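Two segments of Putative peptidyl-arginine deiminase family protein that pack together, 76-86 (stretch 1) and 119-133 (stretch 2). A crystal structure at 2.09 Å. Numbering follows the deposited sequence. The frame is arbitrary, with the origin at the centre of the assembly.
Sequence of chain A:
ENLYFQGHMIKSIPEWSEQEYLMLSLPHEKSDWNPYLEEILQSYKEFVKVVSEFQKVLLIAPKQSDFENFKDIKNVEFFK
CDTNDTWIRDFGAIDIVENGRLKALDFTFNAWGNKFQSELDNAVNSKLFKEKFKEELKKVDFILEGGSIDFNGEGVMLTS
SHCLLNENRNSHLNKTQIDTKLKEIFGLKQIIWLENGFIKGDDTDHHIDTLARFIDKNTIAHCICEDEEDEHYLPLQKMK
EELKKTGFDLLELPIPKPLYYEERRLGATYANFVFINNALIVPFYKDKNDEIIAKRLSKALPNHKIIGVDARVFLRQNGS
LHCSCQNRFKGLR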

# COMPACT_ATOMS: atom_id res chain seq x y z
N VAL A 76 0.69 -1.08 20.55
CA VAL A 76 1.59 -0.26 19.75
C VAL A 76 3.01 -0.45 20.25
O VAL A 76 3.30 -0.27 21.44
CB VAL A 76 1.17 1.22 19.78
CG1 VAL A 76 2.13 2.06 18.95
CG2 VAL A 76 -0.24 1.38 19.24
N GLU A 77 3.90 -0.84 19.34
CA GLU A 77 5.32 -0.99 19.66
C GLU A 77 6.10 0.09 18.95
O GLU A 77 5.59 0.73 18.03
CB GLU A 77 5.83 -2.37 19.26
CG GLU A 77 5.23 -3.48 20.10
CD GLU A 77 5.56 -4.87 19.60
OE1 GLU A 77 6.52 -5.01 18.81
OE2 GLU A 77 4.87 -5.82 20.01
N PHE A 78 7.33 0.30 19.40
CA PHE A 78 8.17 1.37 18.90
C PHE A 78 9.55 0.82 18.57
O PHE A 78 10.00 -0.14 19.18
CB PHE A 78 8.28 2.48 19.95
CG PHE A 78 6.97 2.83 20.58
CD1 PHE A 78 6.06 3.64 19.92
CD2 PHE A 78 6.63 2.35 21.84
CE1 PHE A 78 4.84 3.97 20.50
CE2 PHE A 78 5.42 2.67 22.43
CZ PHE A 78 4.52 3.48 21.75
N PHE A 79 10.21 1.44 17.60
CA PHE A 79 11.54 1.03 17.18
C PHE A 79 12.37 2.25 16.78
O PHE A 79 12.07 2.91 15.79
CB PHE A 79 11.46 0.06 16.00
CG PHE A 79 12.80 -0.34 15.46
CD1 PHE A 79 13.61 -1.21 16.17
CD2 PHE A 79 13.25 0.15 14.24
CE1 PHE A 79 14.86 -1.58 15.68
CE2 PHE A 79 14.49 -0.21 13.75
CZ PHE A 79 15.30 -1.08 14.46
N LYS A 80 13.40 2.54 17.57
CA LYS A 80 14.28 3.67 17.32
C LYS A 80 15.10 3.44 16.06
O LYS A 80 15.77 2.41 15.93
CB LYS A 80 15.21 3.92 18.51
N CYS A 81 15.03 4.39 15.13
CA CYS A 81 15.74 4.30 13.86
C CYS A 81 15.57 5.60 13.07
O CYS A 81 14.46 6.10 12.94
CB CYS A 81 15.21 3.13 13.04
SG CYS A 81 15.83 3.05 11.35
N ASP A 82 16.67 6.13 12.55
CA ASP A 82 16.63 7.40 11.81
C ASP A 82 16.00 7.21 10.45
O ASP A 82 16.10 6.15 9.84
CB ASP A 82 18.03 7.99 11.65
CG ASP A 82 18.61 8.50 12.96
OD1 ASP A 82 18.14 8.07 14.03
OD2 ASP A 82 19.55 9.33 12.91
N THR A 83 15.35 8.27 9.97
CA THR A 83 14.65 8.26 8.69
C THR A 83 14.22 9.69 8.33
O THR A 83 14.44 10.63 9.09
CB THR A 83 13.40 7.35 8.74
OG1 THR A 83 12.78 7.30 7.45
CG2 THR A 83 12.39 7.83 9.79
N ASN A 84 13.61 9.83 7.16
CA ASN A 84 12.91 11.07 6.80
C ASN A 84 11.61 10.79 6.04
O ASN A 84 10.55 11.25 6.45
CB ASN A 84 13.82 12.03 6.01
CG ASN A 84 14.58 11.36 4.88
OD1 ASN A 84 14.63 10.13 4.79
ND2 ASN A 84 15.17 12.16 4.01
N ASP A 85 11.71 10.01 4.96
CA ASP A 85 10.54 9.56 4.21
C ASP A 85 9.60 8.76 5.12
O ASP A 85 10.03 7.83 5.80
CB ASP A 85 11.01 8.67 3.05
CG ASP A 85 9.88 8.26 2.11
OD1 ASP A 85 8.72 8.63 2.35
OD2 ASP A 85 10.17 7.55 1.13
N THR A 86 8.33 9.16 5.15
CA THR A 86 7.30 8.45 5.92
C THR A 86 6.55 7.40 5.09
O THR A 86 5.81 6.58 5.63
CB THR A 86 6.28 9.44 6.51
OG1 THR A 86 5.65 10.17 5.45
CG2 THR A 86 6.96 10.40 7.47
N GLU A 119 19.42 6.31 0.71
CA GLU A 119 20.18 6.41 1.97
C GLU A 119 19.55 5.81 3.25
O GLU A 119 19.71 4.62 3.51
CB GLU A 119 20.67 7.86 2.19
CG GLU A 119 19.60 8.96 2.17
CD GLU A 119 19.97 10.16 1.31
OE1 GLU A 119 20.60 9.97 0.25
OE2 GLU A 119 19.60 11.29 1.69
N LEU A 120 18.87 6.64 4.05
CA LEU A 120 18.36 6.22 5.35
C LEU A 120 17.33 5.11 5.22
O LEU A 120 17.41 4.09 5.91
CB LEU A 120 17.74 7.40 6.11
CG LEU A 120 18.70 8.26 6.95
CD1 LEU A 120 19.33 9.37 6.12
CD2 LEU A 120 17.98 8.84 8.15
N ASP A 121 16.38 5.31 4.31
CA ASP A 121 15.32 4.34 4.03
C ASP A 121 15.88 2.97 3.67
O ASP A 121 15.41 1.95 4.17
CB ASP A 121 14.45 4.82 2.87
CG ASP A 121 13.68 6.09 3.19
OD1 ASP A 121 13.49 6.40 4.39
OD2 ASP A 121 13.27 6.77 2.23
N ASN A 122 16.89 2.96 2.80
CA ASN A 122 17.54 1.71 2.40
C ASN A 122 18.10 0.96 3.60
O ASN A 122 17.99 -0.26 3.68
CB ASN A 122 18.67 2.00 1.40
CG ASN A 122 19.20 0.74 0.76
OD1 ASN A 122 20.29 0.27 1.08
ND2 ASN A 122 18.42 0.16 -0.16
N ALA A 123 18.69 1.70 4.53
CA ALA A 123 19.20 1.12 5.76
C ALA A 123 18.07 0.68 6.68
O ALA A 123 18.11 -0.43 7.20
CB ALA A 123 20.11 2.11 6.47
N VAL A 124 17.06 1.54 6.86
CA VAL A 124 15.94 1.29 7.79
C VAL A 124 15.55 -0.20 7.87
O VAL A 124 15.37 -0.74 8.96
CB VAL A 124 14.67 2.12 7.43
CG1 VAL A 124 13.45 1.63 8.20
CG2 VAL A 124 14.88 3.60 7.72
N ASN A 125 15.40 -0.84 6.72
CA ASN A 125 15.02 -2.25 6.67
C ASN A 125 16.06 -3.19 7.28
O ASN A 125 15.69 -4.17 7.94
CB ASN A 125 14.75 -2.67 5.23
CG ASN A 125 13.50 -2.03 4.66
OD1 ASN A 125 12.38 -2.32 5.09
ND2 ASN A 125 13.68 -1.15 3.68
N SER A 126 17.34 -2.91 7.05
CA SER A 126 18.41 -3.74 7.61
C SER A 126 18.40 -3.67 9.13
O SER A 126 18.42 -4.70 9.80
CB SER A 126 19.78 -3.31 7.08
OG SER A 126 19.89 -3.62 5.70
N LYS A 127 18.36 -2.44 9.66
CA LYS A 127 18.31 -2.23 11.11
C LYS A 127 17.14 -3.02 11.68
O LYS A 127 17.30 -3.79 12.62
CB LYS A 127 18.12 -0.75 11.52
CG LYS A 127 18.49 0.35 10.53
CD LYS A 127 19.98 0.62 10.43
CE LYS A 127 20.22 2.08 10.10
NZ LYS A 127 21.65 2.40 9.89
N LEU A 128 15.97 -2.80 11.09
CA LEU A 128 14.73 -3.38 11.59
C LEU A 128 14.80 -4.90 11.66
O LEU A 128 14.43 -5.49 12.67
CB LEU A 128 13.56 -2.97 10.68
CG LEU A 128 12.16 -3.47 11.05
CD1 LEU A 128 11.72 -2.93 12.40
CD2 LEU A 128 11.15 -3.10 9.97
N PHE A 129 15.29 -5.50 10.59
CA PHE A 129 15.34 -6.96 10.48
C PHE A 129 16.49 -7.55 11.29
O PHE A 129 16.35 -8.63 11.87
CB PHE A 129 15.39 -7.39 9.01
CG PHE A 129 14.03 -7.58 8.40
CD1 PHE A 129 13.25 -6.48 8.07
CD2 PHE A 129 13.52 -8.85 8.19
CE1 PHE A 129 11.99 -6.65 7.52
CE2 PHE A 129 12.26 -9.02 7.64
CZ PHE A 129 11.49 -7.92 7.31
N LYS A 130 17.62 -6.84 11.33
CA LYS A 130 18.76 -7.27 12.14
C LYS A 130 18.45 -7.18 13.64
O LYS A 130 18.69 -8.13 14.39
CB LYS A 130 20.00 -6.44 11.79
CG LYS A 130 21.25 -6.85 12.56
CD LYS A 130 22.50 -6.17 12.01
CE LYS A 130 23.67 -6.26 12.98
NZ LYS A 130 23.58 -5.26 14.09
N GLU A 131 17.90 -6.04 14.06
CA GLU A 131 17.73 -5.74 15.49
C GLU A 131 16.43 -6.26 16.08
O GLU A 131 16.45 -6.96 17.09
CB GLU A 131 17.82 -4.24 15.72
CG GLU A 131 19.10 -3.60 15.21
CD GLU A 131 19.08 -2.09 15.36
OE1 GLU A 131 18.35 -1.60 16.25
OE2 GLU A 131 19.80 -1.40 14.60
N LYS A 132 15.30 -5.91 15.48
CA LYS A 132 14.01 -6.30 16.06
C LYS A 132 13.59 -7.73 15.71
O LYS A 132 13.47 -8.57 16.60
CB LYS A 132 12.90 -5.32 15.69
CG LYS A 132 11.63 -5.57 16.49
CD LYS A 132 10.48 -4.69 16.05
CE LYS A 132 9.17 -5.17 16.67
NZ LYS A 132 9.06 -4.90 18.13
N PHE A 133 13.37 -8.00 14.43
CA PHE A 133 12.88 -9.31 14.00
C PHE A 133 13.96 -10.39 14.06
O PHE A 133 13.64 -11.57 14.22
CB PHE A 133 12.29 -9.26 12.58
CG PHE A 133 11.21 -8.22 12.40
CD1 PHE A 133 10.16 -8.13 13.30
CD2 PHE A 133 11.25 -7.35 11.32
CE1 PHE A 133 9.16 -7.18 13.13
CE2 PHE A 133 10.26 -6.40 11.14
CZ PHE A 133 9.21 -6.31 12.05

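A short strand and the loop that follows it pack along one helix through a mainly apolar seam, closed at one end by a salt bridge and at the other by a cluster of polar and acidic side chains. Strand 76-80 and helix 120-133 run at 119° to each other, with their axes 10.0 Å apart at closest approach. The chains draw together as stretch 1 proceeds: the CA atoms of Phe 79 and Leu 128 are 7.8 Å apart, those of Cys 81 and Val 124 6.8 Å, and those of Thr 83 and Leu 120 5.4 Å. Stretch 1 thus advances toward the start of the helix, meeting it at intervals of about one turn.

Phe 79 has the largest area covered in the contact. Leu 128 CD1 sits over one face of its ring, 4.1 Å from the centroid and 18° off the normal, a CH-pi arrangement. Alternation along the strand turns Glu 77 and Phe 79 toward the helix and Phe 78 away. One turn further back along the helix, Cys 81 SG lies 3.8 Å from Val 124 CG2. Where the backbones are closest, Leu 120 lies against the main chain itself, its CD2 3.2 Å from Thr 83 N.

Near the start of the strand, Lys 132, extended through chi3 and turned at chi4 (p), brings NZ to 2.6 Å from Glu 77 OE1, a short, charged hydrogen bond within the salt bridge. The opposite end is less favourable electrostatically. Thr 83 OG1 lies 3.3 Å from Asp 121 OD1, a weak hydrogen bond; Asp 85 O is also within reach of the hydroxyl proton, so its partner is not settled. Asp 85 OD2 and Asp 121 OD2, both acceptors, approach to 3.4 Å without a hydrogen bond. In all, 635 Å² is buried between the stretches.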